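Local coordinates for protein salicylate carboxymethyltransferase (Clarkia breweri, PDB 1M6E) that transfers a methyl group from S-adenosyl-L-methionine to the carboxyl group of salicylic acid, making the volatile ester methyl salicylate, at residues A[54-59]-A[138-143]; A[92-97]-A[121-126]; A[245-250]-A[318-323]. All blocks are in the same frame, centred on the assembly; numbering follows the deposited sequence.

Interaction 1. Residues A[54-59]-A[138-143]. With SAH (S-adenosyl-L-homocysteine), chain C.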
# COMPACT_ATOMS: atom_id res chain seq x y z
N ALA A 54 -12.26 13.68 3.32
CA ALA A 54 -11.72 12.38 2.94
C ALA A 54 -11.89 12.04 1.47
O ALA A 54 -12.84 11.39 1.07
CB ALA A 54 -12.36 11.30 3.80
N ILE A 55 -10.95 12.49 0.66
CA ILE A 55 -10.95 12.25 -0.76
C ILE A 55 -10.40 10.85 -1.02
O ILE A 55 -9.53 10.39 -0.27
CB ILE A 55 -10.05 13.27 -1.45
CG1 ILE A 55 -10.44 14.67 -0.98
CG2 ILE A 55 -10.15 13.13 -2.96
CD1 ILE A 55 -9.68 15.79 -1.67
N ALA A 56 -10.87 10.20 -2.08
CA ALA A 56 -10.42 8.84 -2.41
C ALA A 56 -10.36 8.58 -3.89
O ALA A 56 -11.40 8.58 -4.54
CB ALA A 56 -11.36 7.84 -1.78
N ASP A 57 -9.17 8.33 -4.45
CA ASP A 57 -9.06 8.05 -5.89
C ASP A 57 -9.31 6.56 -6.16
O ASP A 57 -8.70 5.70 -5.56
CB ASP A 57 -7.68 8.46 -6.45
CG ASP A 57 -7.69 8.67 -8.01
OD1 ASP A 57 -8.03 7.73 -8.79
OD2 ASP A 57 -7.34 9.79 -8.46
N LEU A 58 -10.23 6.26 -7.06
CA LEU A 58 -10.56 4.88 -7.36
C LEU A 58 -9.98 4.50 -8.72
O LEU A 58 -10.32 5.11 -9.74
CB LEU A 58 -12.08 4.71 -7.33
CG LEU A 58 -12.68 4.07 -6.06
CD1 LEU A 58 -11.82 4.30 -4.83
CD2 LEU A 58 -14.05 4.64 -5.84
N GLY A 59 -9.11 3.49 -8.71
CA GLY A 59 -8.47 3.04 -9.93
C GLY A 59 -7.33 3.98 -10.25
O GLY A 59 -7.13 4.36 -11.41
N ASN A 138 -20.70 5.47 5.29
CA ASN A 138 -20.55 6.91 5.51
C ASN A 138 -19.17 7.28 6.08
O ASN A 138 -19.04 7.71 7.23
CB ASN A 138 -21.66 7.41 6.43
CG ASN A 138 -22.99 7.44 5.74
OD1 ASN A 138 -23.10 7.20 4.52
ND2 ASN A 138 -24.03 7.74 6.50
N THR A 139 -18.15 7.10 5.24
CA THR A 139 -16.74 7.33 5.55
C THR A 139 -16.20 8.40 4.62
O THR A 139 -15.29 9.15 4.98
CB THR A 139 -15.89 6.02 5.31
OG1 THR A 139 -16.35 4.97 6.17
CG2 THR A 139 -14.39 6.25 5.56
N LEU A 140 -16.79 8.50 3.43
CA LEU A 140 -16.28 9.39 2.42
C LEU A 140 -17.01 10.63 1.94
O LEU A 140 -18.19 10.56 1.63
CB LEU A 140 -15.95 8.55 1.19
CG LEU A 140 -14.58 7.89 1.07
CD1 LEU A 140 -14.13 7.30 2.39
CD2 LEU A 140 -14.65 6.85 -0.01
N HIS A 141 -16.27 11.75 1.85
CA HIS A 141 -16.77 13.01 1.27
C HIS A 141 -15.85 13.15 0.07
O HIS A 141 -14.69 13.52 0.23
CB HIS A 141 -16.51 14.26 2.12
CG HIS A 141 -16.19 14.00 3.56
ND1 HIS A 141 -17.13 13.59 4.47
CD2 HIS A 141 -15.04 14.18 4.25
CE1 HIS A 141 -16.58 13.52 5.67
NE2 HIS A 141 -15.31 13.88 5.57
N PHE A 142 -16.32 12.83 -1.11
CA PHE A 142 -15.51 12.95 -2.35
C PHE A 142 -14.73 11.77 -2.85
O PHE A 142 -13.76 11.32 -2.25
CB PHE A 142 -14.52 14.14 -2.35
CG PHE A 142 -14.30 14.71 -3.74
CD1 PHE A 142 -15.02 15.81 -4.18
CD2 PHE A 142 -13.50 14.03 -4.66
CE1 PHE A 142 -14.96 16.23 -5.53
CE2 PHE A 142 -13.43 14.43 -5.99
CZ PHE A 142 -14.17 15.54 -6.43
N ILE A 143 -15.14 11.34 -4.04
CA ILE A 143 -14.57 10.22 -4.75
C ILE A 143 -14.15 10.60 -6.18
O ILE A 143 -14.99 10.86 -7.02
CB ILE A 143 -15.59 9.10 -4.85
CG1 ILE A 143 -15.73 8.40 -3.53
CG2 ILE A 143 -15.24 8.18 -5.93
CD1 ILE A 143 -16.76 7.31 -3.54
N SAH C . -6.55 7.01 -12.83
CA SAH C . -5.27 7.11 -13.67
CB SAH C . -4.93 5.84 -14.47
CG SAH C . -5.84 4.70 -14.30
SD SAH C . -5.52 3.17 -15.25
C SAH C . -5.31 8.21 -14.73
O SAH C . -6.36 8.91 -14.88
OXT SAH C . -4.22 8.30 -15.43
C5' SAH C . -6.83 2.24 -14.53
C4' SAH C . -6.53 1.45 -13.18
O4' SAH C . -7.84 0.87 -12.91
C3' SAH C . -5.62 0.18 -13.39
O3' SAH C . -4.30 0.31 -12.60
C2' SAH C . -6.38 -0.94 -12.82
O2' SAH C . -5.77 -1.94 -12.08
C1' SAH C . -7.63 -0.17 -12.17
N9 SAH C . -8.78 -1.04 -12.06
C8 SAH C . -9.40 -1.83 -13.00
N7 SAH C . -10.40 -2.52 -12.54
C5 SAH C . -10.44 -2.15 -11.21
C6 SAH C . -11.27 -2.52 -10.14
N6 SAH C . -12.25 -3.40 -10.32
N1 SAH C . -11.08 -1.97 -8.88
C2 SAH C . -10.06 -1.07 -8.71
N3 SAH C . -9.20 -0.65 -9.68
C4 SAH C . -9.44 -1.23 -10.91
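Phe142 O is approached by two donors of the facing segment: Ala56 N, in a weak and bent hydrogen bond (3.1 Å, 132° at the hydrogen), and Ile55 CA, whose C-H...O contact is 3.3 Å long. One residue further on, Ile143 CA returns a similar contact to Ala56 O, and here the two chains form a single parallel bridge, Ala56 with Ile143. Apolar groups pack around it. Ile55 CG2, anti to the backbone N, lies 3.9 Å from Phe142 CD2, and the two side chains flank each other, heading the same way. Leu140 CD2 meets Ala56 CB, and Leu58 CD2 rests on Ile143 CG2 at 3.7 Å. At the far end the CD2 edge of the His141 ring faces Ala54. This pairing joins strands 52-58 and 143-146 at the centre of the Rossmann-like sheet of a SAM-dependent methyltransferase, where the first strand runs into the cofactor loop. Gly59, with positive phi (80°), makes that turn; its O accepts a 3.1 Å hydrogen bond from the amino N of S-adenosyl-L-homocysteine. On the other side of the sheet from Leu58, the Phe142 ring packs on Thr36, Ala39 and Ile40 of helix 33-44.

Interaction 2. Residues A[92-97]-A[121-126]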
# COMPACT_ATOMS: atom_id res chain seq x y z
N TYR A 92 -6.56 16.29 5.57
CA TYR A 92 -6.98 15.53 4.41
C TYR A 92 -6.65 14.08 4.58
O TYR A 92 -5.53 13.74 4.97
CB TYR A 92 -6.34 16.08 3.15
CG TYR A 92 -6.67 17.52 2.94
CD1 TYR A 92 -5.99 18.53 3.65
CD2 TYR A 92 -7.70 17.89 2.08
CE1 TYR A 92 -6.34 19.87 3.50
CE2 TYR A 92 -8.06 19.23 1.92
CZ TYR A 92 -7.38 20.21 2.63
OH TYR A 92 -7.76 21.52 2.46
N GLN A 93 -7.63 13.22 4.33
CA GLN A 93 -7.40 11.79 4.45
C GLN A 93 -7.64 11.10 3.14
O GLN A 93 -8.78 10.87 2.74
CB GLN A 93 -8.26 11.17 5.50
CG GLN A 93 -7.97 9.73 5.67
CD GLN A 93 -8.66 9.23 6.88
OE1 GLN A 93 -9.84 9.52 7.08
NE2 GLN A 93 -7.94 8.46 7.72
N ILE A 94 -6.54 10.76 2.48
CA ILE A 94 -6.55 10.17 1.17
C ILE A 94 -6.52 8.65 1.05
O ILE A 94 -5.81 7.95 1.77
CB ILE A 94 -5.40 10.72 0.38
CG1 ILE A 94 -5.47 12.24 0.43
CG2 ILE A 94 -5.44 10.18 -1.03
CD1 ILE A 94 -4.38 12.87 -0.38
N PHE A 95 -7.31 8.16 0.11
CA PHE A 95 -7.41 6.74 -0.15
C PHE A 95 -7.14 6.43 -1.61
O PHE A 95 -7.97 6.75 -2.46
CB PHE A 95 -8.80 6.27 0.23
CG PHE A 95 -9.02 6.22 1.71
CD1 PHE A 95 -9.74 7.21 2.35
CD2 PHE A 95 -8.41 5.23 2.47
CE1 PHE A 95 -9.84 7.22 3.74
CE2 PHE A 95 -8.51 5.23 3.85
CZ PHE A 95 -9.22 6.22 4.49
N LEU A 96 -5.98 5.81 -1.89
CA LEU A 96 -5.59 5.43 -3.26
C LEU A 96 -5.95 3.97 -3.42
O LEU A 96 -5.38 3.09 -2.74
CB LEU A 96 -4.10 5.59 -3.47
CG LEU A 96 -3.50 6.95 -3.14
CD1 LEU A 96 -2.02 6.88 -3.37
CD2 LEU A 96 -4.15 8.05 -3.96
N ASN A 97 -6.91 3.71 -4.31
CA ASN A 97 -7.40 2.37 -4.56
C ASN A 97 -7.11 1.76 -5.91
O ASN A 97 -7.22 2.38 -6.97
CB ASN A 97 -8.91 2.30 -4.36
CG ASN A 97 -9.54 1.08 -5.05
OD1 ASN A 97 -9.98 1.14 -6.21
ND2 ASN A 97 -9.55 -0.03 -4.34
N CYS A 121 -1.52 15.57 4.85
CA CYS A 121 -2.29 14.60 4.10
C CYS A 121 -1.90 13.18 4.42
O CYS A 121 -0.86 12.67 4.01
CB CYS A 121 -2.13 14.84 2.61
SG CYS A 121 -2.13 16.56 2.18
N PHE A 122 -2.76 12.53 5.17
CA PHE A 122 -2.50 11.17 5.50
C PHE A 122 -2.87 10.25 4.32
O PHE A 122 -4.06 10.05 4.03
CB PHE A 122 -3.28 10.89 6.76
CG PHE A 122 -2.99 11.89 7.83
CD1 PHE A 122 -3.95 12.75 8.28
CD2 PHE A 122 -1.73 11.95 8.41
CE1 PHE A 122 -3.67 13.64 9.29
CE2 PHE A 122 -1.44 12.83 9.41
CZ PHE A 122 -2.42 13.67 9.85
N ILE A 123 -1.87 9.71 3.64
CA ILE A 123 -2.16 8.84 2.50
C ILE A 123 -2.30 7.38 2.87
O ILE A 123 -1.53 6.86 3.67
CB ILE A 123 -1.12 8.96 1.40
CG1 ILE A 123 -1.24 10.34 0.75
CG2 ILE A 123 -1.34 7.87 0.36
CD1 ILE A 123 -0.25 10.62 -0.30
N ASN A 124 -3.29 6.74 2.26
CA ASN A 124 -3.59 5.35 2.50
C ASN A 124 -3.87 4.63 1.19
O ASN A 124 -4.67 5.12 0.38
CB ASN A 124 -4.82 5.21 3.40
CG ASN A 124 -4.70 5.98 4.71
OD1 ASN A 124 -3.80 5.74 5.50
ND2 ASN A 124 -5.62 6.91 4.93
N GLY A 125 -3.20 3.49 0.98
CA GLY A 125 -3.44 2.66 -0.20
C GLY A 125 -4.50 1.60 0.16
O GLY A 125 -4.36 0.94 1.16
N VAL A 126 -5.56 1.47 -0.63
CA VAL A 126 -6.64 0.51 -0.36
C VAL A 126 -6.72 -0.56 -1.46
O VAL A 126 -7.40 -0.36 -2.46
CB VAL A 126 -7.98 1.22 -0.39
CG1 VAL A 126 -9.08 0.23 -0.25
CG2 VAL A 126 -8.02 2.28 0.66
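Tyr92 lies level with Cys121, and its O accepts from Phe122 N at 3.0 Å; the Cys121 sulfur sits obliquely beside the Tyr92 ring, 5.5 Å from its centroid, though Cys121 is poorly ordered and this place less sure. Gln93 reaches across with CG to Asn124 ND2. Ile94 is bonded at both ends: its N donates to Phe122 O, and its O takes Asn124 N at 2.8 Å plus a weak bond from Asn124 ND2. Chi1 of -55° sets Asn124 CG alongside the Phe95 ring; Asn124 ND2 is 3.5 Å from Phe95 CE2, the planes 34° apart. Phe95 CD2 also meets Val126 CG2. Leu96 N binds Asn124 O and Leu96 O binds Val126 N, both nearly straight, while Leu96 CD1 touches Ile123 CG2. Asn97, which also contacts the bound S-adenosyl-L-homocysteine, donates ND2 to Val126 O at 2.9 Å and to Gly128 O. The parallel strands, 28° apart, close a beta-alpha-beta unit of the Rossmann-like sheet. Ile74 of helix 74-82 packs on Tyr92, Ile94 and Cys121; strand 52-58 flanks 92-97, and the edge of 121-126 meets a second subunit, where Gly125 forms backbone hydrogen bonds.

Interaction 3. Residues A[245-250]-A[318-323]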
# COMPACT_ATOMS: atom_id res chain seq x y z
N GLU A 245 -5.21 -19.92 -32.89
CA GLU A 245 -6.42 -19.42 -33.51
C GLU A 245 -7.31 -19.91 -32.38
O GLU A 245 -8.44 -19.44 -32.19
CB GLU A 245 -6.77 -20.19 -34.81
CG GLU A 245 -7.13 -19.33 -36.05
CD GLU A 245 -7.40 -20.14 -37.33
OE1 GLU A 245 -8.37 -20.93 -37.36
OE2 GLU A 245 -6.64 -19.99 -38.31
N LYS A 246 -6.76 -20.87 -31.63
CA LYS A 246 -7.42 -21.46 -30.47
C LYS A 246 -7.13 -20.52 -29.31
O LYS A 246 -8.00 -20.30 -28.46
CB LYS A 246 -6.84 -22.86 -30.18
CG LYS A 246 -6.97 -23.89 -31.31
CD LYS A 246 -8.35 -24.56 -31.35
CE LYS A 246 -8.40 -25.63 -32.45
NZ LYS A 246 -9.66 -26.45 -32.48
N MET A 247 -5.93 -19.95 -29.30
CA MET A 247 -5.53 -18.99 -28.26
C MET A 247 -6.16 -17.63 -28.49
O MET A 247 -6.85 -17.15 -27.61
CB MET A 247 -4.03 -18.80 -28.25
CG MET A 247 -3.27 -19.95 -27.67
SD MET A 247 -2.44 -19.37 -26.21
CE MET A 247 -0.91 -18.66 -26.91
N ASP A 248 -5.91 -17.02 -29.66
CA ASP A 248 -6.48 -15.70 -29.98
C ASP A 248 -7.99 -15.79 -29.84
O ASP A 248 -8.62 -14.85 -29.40
CB ASP A 248 -6.12 -15.22 -31.41
CG ASP A 248 -6.39 -13.68 -31.64
OD1 ASP A 248 -7.54 -13.24 -31.87
OD2 ASP A 248 -5.43 -12.90 -31.58
N LYS A 249 -8.58 -16.92 -30.20
CA LYS A 249 -10.03 -17.01 -30.07
C LYS A 249 -10.55 -17.04 -28.63
O LYS A 249 -11.73 -17.25 -28.38
CB LYS A 249 -10.57 -18.16 -30.93
CG LYS A 249 -10.75 -17.72 -32.42
CD LYS A 249 -10.62 -18.84 -33.45
CE LYS A 249 -10.45 -18.26 -34.86
NZ LYS A 249 -9.94 -19.23 -35.90
N PHE A 250 -9.66 -16.79 -27.67
CA PHE A 250 -10.04 -16.73 -26.26
C PHE A 250 -9.68 -15.37 -25.63
O PHE A 250 -10.29 -14.99 -24.63
CB PHE A 250 -9.42 -17.88 -25.46
CG PHE A 250 -10.14 -19.20 -25.65
CD1 PHE A 250 -9.46 -20.41 -25.49
CD2 PHE A 250 -11.49 -19.23 -26.01
CE1 PHE A 250 -10.11 -21.64 -25.70
CE2 PHE A 250 -12.16 -20.46 -26.22
CZ PHE A 250 -11.46 -21.67 -26.06
N ASP A 318 -0.06 -12.38 -20.10
CA ASP A 318 -0.67 -13.44 -19.32
C ASP A 318 -1.54 -14.37 -20.16
O ASP A 318 -1.86 -15.45 -19.72
CB ASP A 318 -1.51 -12.85 -18.18
CG ASP A 318 -2.13 -13.92 -17.27
OD1 ASP A 318 -3.32 -14.27 -17.48
OD2 ASP A 318 -1.40 -14.42 -16.36
N HIS A 319 -1.93 -13.96 -21.36
CA HIS A 319 -2.76 -14.84 -22.17
C HIS A 319 -1.98 -15.46 -23.29
O HIS A 319 -2.46 -16.43 -23.86
CB HIS A 319 -3.96 -14.11 -22.76
CG HIS A 319 -4.95 -15.02 -23.42
ND1 HIS A 319 -6.01 -15.59 -22.74
CD2 HIS A 319 -5.05 -15.46 -24.70
CE1 HIS A 319 -6.71 -16.33 -23.58
NE2 HIS A 319 -6.15 -16.27 -24.77
N PHE A 320 -0.79 -14.91 -23.62
CA PHE A 320 0.06 -15.45 -24.71
C PHE A 320 1.55 -15.66 -24.36
O PHE A 320 2.27 -16.29 -25.14
CB PHE A 320 0.02 -14.55 -25.96
CG PHE A 320 -1.35 -14.34 -26.53
CD1 PHE A 320 -2.09 -13.20 -26.21
CD2 PHE A 320 -1.91 -15.28 -27.39
CE1 PHE A 320 -3.36 -12.99 -26.74
CE2 PHE A 320 -3.19 -15.08 -27.94
CZ PHE A 320 -3.91 -13.93 -27.60
N GLY A 321 2.01 -15.12 -23.23
CA GLY A 321 3.41 -15.27 -22.84
C GLY A 321 4.37 -14.26 -23.45
O GLY A 321 4.05 -13.64 -24.45
N GLU A 322 5.56 -14.11 -22.87
CA GLU A 322 6.54 -13.14 -23.36
C GLU A 322 7.08 -13.28 -24.78
O GLU A 322 7.43 -12.27 -25.41
CB GLU A 322 7.73 -13.09 -22.42
CG GLU A 322 7.39 -12.74 -21.01
CD GLU A 322 8.57 -12.18 -20.24
OE1 GLU A 322 9.62 -12.86 -20.19
OE2 GLU A 322 8.44 -11.07 -19.69
N ALA A 323 7.19 -14.52 -25.27
CA ALA A 323 7.73 -14.81 -26.60
C ALA A 323 7.16 -13.89 -27.69
O ALA A 323 7.88 -13.42 -28.57
CB ALA A 323 7.48 -16.29 -26.96
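His319 NE2 donates to Met247 O across 3.1 Å in the hydrogen bond that ties the two segments together. The acceptor lies close to the imidazole plane, whereas the donor stands well above the carbonyl plane, 43° out of it. The same oxygen takes the backbone N of Phe250 at 2.8 Å from the opposite face, so Met247 O serves both the turn of its own loop and the neighbouring helix end. The CB of His319 points toward the loop, and chi1 of -171° sets CG anti to the backbone N. Gly321, with positive phi, is the first residue to leave helical angles before helix 322-341; the loop on the other side carries Asp248 and Phe250, which probably contribute to a magnesium site, as in related enzymes. Met247 SD lies oblique to the Phe320 ring, a Met-aromatic contact with 5.3 Å to the centroid. That ring presents its edge to Asp248 N, while His319 CD2 lies over one of its faces, 3.5 Å above the plane and offset toward the rim. Among apolar contacts, Met247 CE meets Phe320 CD2 at 3.6 Å, the two side chains running antiparallel past one another. Phe250 CB reaches the imidazole edge at CE1.

Overall arrangement
Interactions 1 and 2 share one sheet: their centres are 9 Å apart, strands 52-58 and 91-98 are neighbours in it, and interaction 2 is nested within the chain loop that interaction 1 closes. Backbone pairing of Asp57 and Gly59 with Asn97 probably joins them directly, bringing two strand ends together at the S-adenosyl-L-homocysteine pocket. Interaction 3 comes later in the chain, its centre about 37 Å from either of the others, and lies across the chain's centre from interaction 1. It belongs to the helical part, where helix 303-320 also supplies Met308 and Val311 to the salicylate pocket. The cofactor-binding sheet and the helical region around interaction 3 thus lie in well-separated parts of the same chain.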